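Side-chain contacts in Endoglucanase(Endo-1,4-beta-glucanase)protein (Pseudomonas stutzeri, PDB 6R2J), which probably hydrolyses beta-1,4-glucosidic bonds of cellulose as a family 5 endoglucanase, and is captured here with cellobiose: residues E308-R311 / K312-N316; P236-E239 / W240-H244. All blocks are in the same frame, centred on the assembly; numbering follows the deposited sequence. Where two conformers were deposited one is given.

Interaction 1: E308-R311 / K312-N316; sequences ELMR and KHLAN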
loop_
_atom_site.group_PDB
_atom_site.type_symbol
_atom_site.label_atom_id
_atom_site.label_comp_id
_atom_site.label_asym_id
_atom_site.label_seq_id
_atom_site.Cartn_x
_atom_site.Cartn_y
_atom_site.Cartn_z
ATOM N N GLU A 308 13.354 -8.528 -12.279
ATOM C CA GLU A 308 14.460 -9.466 -12.169
ATOM C C GLU A 308 15.151 -9.370 -10.813
ATOM O O GLU A 308 15.580 -10.390 -10.265
ATOM C CB GLU A 308 15.423 -9.228 -13.333
ATOM C CG GLU A 308 14.767 -9.431 -14.709
ATOM C CD GLU A 308 15.765 -9.363 -15.846
ATOM O OE1 GLU A 308 16.776 -8.639 -15.697
ATOM O OE2 GLU A 308 15.532 -10.026 -16.888
ATOM N N LEU A 309 15.238 -8.170 -10.238
ATOM C CA LEU A 309 15.860 -8.055 -8.921
ATOM C C LEU A 309 14.965 -8.624 -7.826
ATOM O O LEU A 309 15.469 -9.145 -6.826
ATOM C CB LEU A 309 16.235 -6.600 -8.636
ATOM C CG LEU A 309 16.994 -6.439 -7.328
ATOM C CD1 LEU A 309 18.384 -5.867 -7.434
ATOM C CD2 LEU A 309 16.139 -5.553 -6.416
ATOM N N MET A 310 13.643 -8.516 -7.995
ATOM C CA MET A 310 12.718 -9.008 -6.984
ATOM C C MET A 310 12.793 -10.523 -6.864
ATOM O O MET A 310 12.638 -11.070 -5.771
ATOM C CB MET A 310 11.287 -8.603 -7.350
ATOM C CG MET A 310 10.864 -7.180 -6.998
ATOM S SD MET A 310 9.017 -7.038 -7.175
ATOM C CE MET A 310 8.507 -8.377 -6.125
ATOM N N ARG A 311 13.013 -11.219 -7.976
ATOM C CA ARG A 311 12.788 -12.662 -7.991
ATOM C C ARG A 311 13.642 -13.415 -6.971
ATOM O O ARG A 311 13.175 -14.418 -6.407
ATOM C CB ARG A 311 12.965 -13.212 -9.406
ATOM C CG ARG A 311 11.809 -12.846 -10.314
ATOM C CD ARG A 311 11.715 -13.781 -11.487
ATOM N NE ARG A 311 12.869 -13.653 -12.378
ATOM C CZ ARG A 311 12.831 -13.108 -13.588
ATOM N NH1 ARG A 311 11.678 -12.618 -14.036
ATOM N NH2 ARG A 311 13.930 -13.091 -14.356
ATOM N N LYS A 312 14.888 -12.976 -6.727
ATOM C CA LYS A 312 15.713 -13.716 -5.778
ATOM C C LYS A 312 15.124 -13.702 -4.379
ATOM O O LYS A 312 15.490 -14.563 -3.562
ATOM C CB LYS A 312 17.161 -13.213 -5.769
ATOM C CG LYS A 312 17.447 -12.037 -4.865
ATOM C CD LYS A 312 18.944 -11.626 -4.878
ATOM C CE LYS A 312 19.464 -11.255 -6.299
ATOM N NZ LYS A 312 18.714 -10.162 -7.061
ATOM N N HIS A 313 14.201 -12.767 -4.093
ATOM C CA HIS A 313 13.708 -12.520 -2.740
ATOM C C HIS A 313 12.313 -13.065 -2.436
ATOM O O HIS A 313 11.895 -12.994 -1.280
ATOM C CB HIS A 313 13.730 -11.019 -2.406
ATOM C CG HIS A 313 15.058 -10.371 -2.635
ATOM N ND1 HIS A 313 16.151 -10.598 -1.826
ATOM C CD2 HIS A 313 15.473 -9.514 -3.597
ATOM C CE1 HIS A 313 17.186 -9.920 -2.295
ATOM N NE2 HIS A 313 16.797 -9.250 -3.364
ATOM N N LEU A 314 11.611 -13.646 -3.410
ATOM C CA LEU A 314 10.249 -14.138 -3.183
ATOM C C LEU A 314 10.195 -15.336 -2.222
ATOM O O LEU A 314 9.299 -15.410 -1.372
ATOM C CB LEU A 314 9.608 -14.479 -4.531
ATOM C CG LEU A 314 9.577 -13.253 -5.442
ATOM C CD1 LEU A 314 8.909 -13.592 -6.787
ATOM C CD2 LEU A 314 8.856 -12.081 -4.768
ATOM N N ALA A 315 11.155 -16.253 -2.299
ATOM C CA ALA A 315 11.088 -17.450 -1.470
ATOM C C ALA A 315 11.321 -17.132 -0.003
ATOM O O ALA A 315 12.183 -16.328 0.353
ATOM C CB ALA A 315 12.164 -18.444 -1.910
ATOM N N ASN A 316 10.556 -17.792 0.852
ATOM C CA ASN A 316 10.795 -17.747 2.285
ATOM C C ASN A 316 10.115 -18.945 2.936
ATOM O O ASN A 316 9.434 -19.737 2.280
ATOM C CB ASN A 316 10.311 -16.415 2.876
ATOM C CG ASN A 316 8.813 -16.270 2.826
ATOM O OD1 ASN A 316 8.107 -16.834 3.655
ATOM N ND2 ASN A 316 8.318 -15.531 1.847
HETATM O O HOH W 1 16.654 -11.764 -8.410
HETATM O O HOH W 2 12.852 -16.741 -4.644
#
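M310 O receives H313 N at 2.9 Å where helix 305-311 of this family 5 TIM-barrel hydrolase gives way to a loop, and a type I beta turn from R311 to L314 makes the transition. The N-H of H313 points fairly straight at its acceptor (158°) but arrives above the carbonyl plane, 37° out of it, as suits a bond that spans three residues instead of four. R311 O in turn takes L314 N, weakly, at 3.5 Å.

Water covers the backbone oxygens of this last turn. One molecule donates to E308 O, accepts from K312 N at 2.7 Å and from K312 NZ at 2.9 Å, and so stands between the helix carbonyl and both ends of the lysine. A second links R311 O to A315 N.

The lysine reaches back because CG sits between the backbone N and the carbonyl carbon (chi1 86°) and the chain bends again at chi3 and chi4; NZ then lies near L309, with a weak bond to L309 O. Its stronger partner is D267 on helix 260-276, a salt bridge whose OD1 also takes a hydrogen bond from H313 NE2. Two side chains of the turn thus meet one carboxylate oxygen, consistent with a fully ionised aspartate. While NE2 of H313 makes that bond, K312 CG lies over the centre of one face of the imidazole, 3.2 Å above the plane.

CE of M310, which is buried, touches CD2 of L314 at 4.0 Å.

Interaction 2: P236-E239 / W240-H244; sequences PFIE and WLQKH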
loop_
_atom_site.group_PDB
_atom_site.type_symbol
_atom_site.label_atom_id
_atom_site.label_comp_id
_atom_site.label_asym_id
_atom_site.label_seq_id
_atom_site.Cartn_x
_atom_site.Cartn_y
_atom_site.Cartn_z
ATOM N N PRO A 236 14.409 1.646 11.832
ATOM C CA PRO A 236 13.634 2.360 12.841
ATOM C C PRO A 236 12.226 1.807 12.982
ATOM O O PRO A 236 11.733 1.645 14.110
ATOM C CB PRO A 236 13.650 3.788 12.289
ATOM C CG PRO A 236 14.926 3.873 11.499
ATOM C CD PRO A 236 14.992 2.562 10.831
ATOM N N PHE A 237 11.582 1.513 11.837
ATOM C CA PHE A 237 10.187 1.076 11.762
ATOM C C PHE A 237 10.031 -0.339 12.306
ATOM O O PHE A 237 9.176 -0.589 13.166
ATOM C CB PHE A 237 9.743 1.183 10.281
ATOM C CG PHE A 237 8.350 0.690 10.009
ATOM C CD1 PHE A 237 7.279 1.106 10.786
ATOM C CD2 PHE A 237 8.113 -0.198 8.962
ATOM C CE1 PHE A 237 6.006 0.615 10.540
ATOM C CE2 PHE A 237 6.851 -0.700 8.724
ATOM C CZ PHE A 237 5.798 -0.291 9.503
ATOM N N ILE A 238 10.872 -1.267 11.813
ATOM C CA ILE A 238 10.916 -2.644 12.319
ATOM C C ILE A 238 11.121 -2.646 13.831
ATOM O O ILE A 238 10.444 -3.365 14.573
ATOM C CB ILE A 238 12.019 -3.436 11.584
ATOM C CG1 ILE A 238 11.743 -3.427 10.072
ATOM C CG2 ILE A 238 12.199 -4.822 12.220
ATOM C CD1 ILE A 238 10.314 -3.501 9.668
ATOM N N GLU A 239 12.050 -1.827 14.313
ATOM C CA GLU A 239 12.354 -1.807 15.735
ATOM C C GLU A 239 11.176 -1.288 16.538
ATOM O O GLU A 239 10.869 -1.816 17.611
ATOM C CB GLU A 239 13.589 -0.942 15.991
ATOM C CG GLU A 239 14.885 -1.648 15.585
ATOM C CD GLU A 239 16.102 -0.861 15.914
ATOM O OE1 GLU A 239 15.942 0.179 16.565
ATOM O OE2 GLU A 239 17.210 -1.262 15.513
ATOM N N TRP A 240 10.489 -0.274 16.024
ATOM C CA TRP A 240 9.252 0.177 16.654
ATOM C C TRP A 240 8.185 -0.910 16.633
ATOM O O TRP A 240 7.486 -1.120 17.632
ATOM C CB TRP A 240 8.728 1.401 15.911
ATOM C CG TRP A 240 7.553 2.039 16.511
ATOM C CD1 TRP A 240 7.540 3.070 17.422
ATOM C CD2 TRP A 240 6.186 1.739 16.228
ATOM N NE1 TRP A 240 6.246 3.405 17.737
ATOM C CE2 TRP A 240 5.394 2.604 17.019
ATOM C CE3 TRP A 240 5.545 0.810 15.397
ATOM C CZ2 TRP A 240 3.986 2.566 16.998
ATOM C CZ3 TRP A 240 4.134 0.783 15.369
ATOM C CH2 TRP A 240 3.381 1.647 16.165
ATOM N N LEU A 241 8.029 -1.601 15.498
ATOM C CA LEU A 241 7.111 -2.739 15.446
ATOM C C LEU A 241 7.464 -3.806 16.489
ATOM O O LEU A 241 6.608 -4.242 17.262
ATOM C CB LEU A 241 7.116 -3.342 14.047
ATOM C CG LEU A 241 6.528 -2.405 12.990
ATOM C CD1 LEU A 241 6.919 -2.925 11.590
ATOM C CD2 LEU A 241 5.050 -2.263 13.080
ATOM N N GLN A 242 8.715 -4.243 16.533
ATOM C CA GLN A 242 9.072 -5.269 17.504
ATOM C C GLN A 242 8.791 -4.809 18.925
ATOM O O GLN A 242 8.273 -5.581 19.744
ATOM C CB GLN A 242 10.539 -5.659 17.327
ATOM C CG GLN A 242 10.834 -6.285 15.952
ATOM C CD GLN A 242 12.296 -6.621 15.739
ATOM O OE1 GLN A 242 12.639 -7.750 15.354
ATOM N NE2 GLN A 242 13.169 -5.645 16.001
ATOM N N LYS A 243 9.131 -3.559 19.248
ATOM C CA LYS A 243 8.966 -3.095 20.621
ATOM C C LYS A 243 7.495 -3.036 21.012
ATOM O O LYS A 243 7.133 -3.386 22.141
ATOM C CB LYS A 243 9.647 -1.740 20.811
ATOM C CG LYS A 243 11.176 -1.798 20.785
ATOM C CD LYS A 243 11.744 -1.805 22.205
ATOM C CE LYS A 243 13.006 -2.653 22.288
ATOM N NZ LYS A 243 13.650 -2.600 23.632
ATOM N N HIS A 244 6.633 -2.613 20.096
ATOM C CA HIS A 244 5.208 -2.548 20.381
ATOM C C HIS A 244 4.465 -3.844 20.111
ATOM O O HIS A 244 3.242 -3.868 20.261
ATOM C CB HIS A 244 4.581 -1.446 19.561
ATOM C CG HIS A 244 4.991 -0.103 20.016
ATOM N ND1 HIS A 244 6.168 0.481 19.616
ATOM C CD2 HIS A 244 4.430 0.735 20.910
ATOM C CE1 HIS A 244 6.294 1.651 20.214
ATOM N NE2 HIS A 244 5.246 1.831 20.998
#
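Helix 229-244 carries this contact along its last two turns, where F237 and L241, one turn apart, pack against each other. Methyl CD1 of L241 lies over one face of the F237 ring in a CH-pi contact, 3.6 Å from the ring centroid and only 15° off the normal. It leans slightly toward the rim, and CZ is the closest ring atom at 3.5 Å. With CG anti to the backbone N (chi1 177°), the phenyl ring leans somewhat toward the C-terminal end of the helix, which brings one face against L241 CD1. The same methyl meets CD1 of I238 at 3.9 Å, so one branch of L241 serves two apolar neighbours.

The backbone fixes this spacing with four successive i to i+4 bonds. L241 N reaches F237 O at 2.8 Å in the carbonyl plane, whereas W240 N approaches P236 O with a tilt of 28° from that plane.

In the TIM barrel this helix packs outside the strands: F237 touches A205 and L241 touches Y203, both on strand 201-206. W185 meets the rings of F237 and W240, the latter edge-to-face, and W240 NE1 is hydrogen-bonded to A190 O. I238 also reaches Y272 and N276 of helix 260-276.

Toward H244, W240 O has two donors, H244 N at 3.0 Å and H244 ND1 at 2.9 Å, which come from opposite faces of its plane. The carbonyl oxygen lies in the plane of the imidazole, and the bond turns one face of that ring toward the indole, with W240 CZ2 4.0 Å above its centre.

How the interactions relate
Both contacts are local and partly buried, and each centre lies about 19 Å from that of the chain; their own centres are 24 Å apart, with nearest atoms about 14 Å apart. Helix 260-276 is the element they share: interaction 1 meets it through L309, M310, K312 and H313, interaction 2 through I238 and Q242. Their chemistry differs with secondary structure. Residues 236-244 are joined by i to i+4 backbone bonds, with F237, W240 and L241 packed on strand 201-206. Residues 308-316 leave the helix by a turn, where waters bridge backbone groups and K312 adds a weak bond to L309 O, and M310 with L314 supplies its apolar pair.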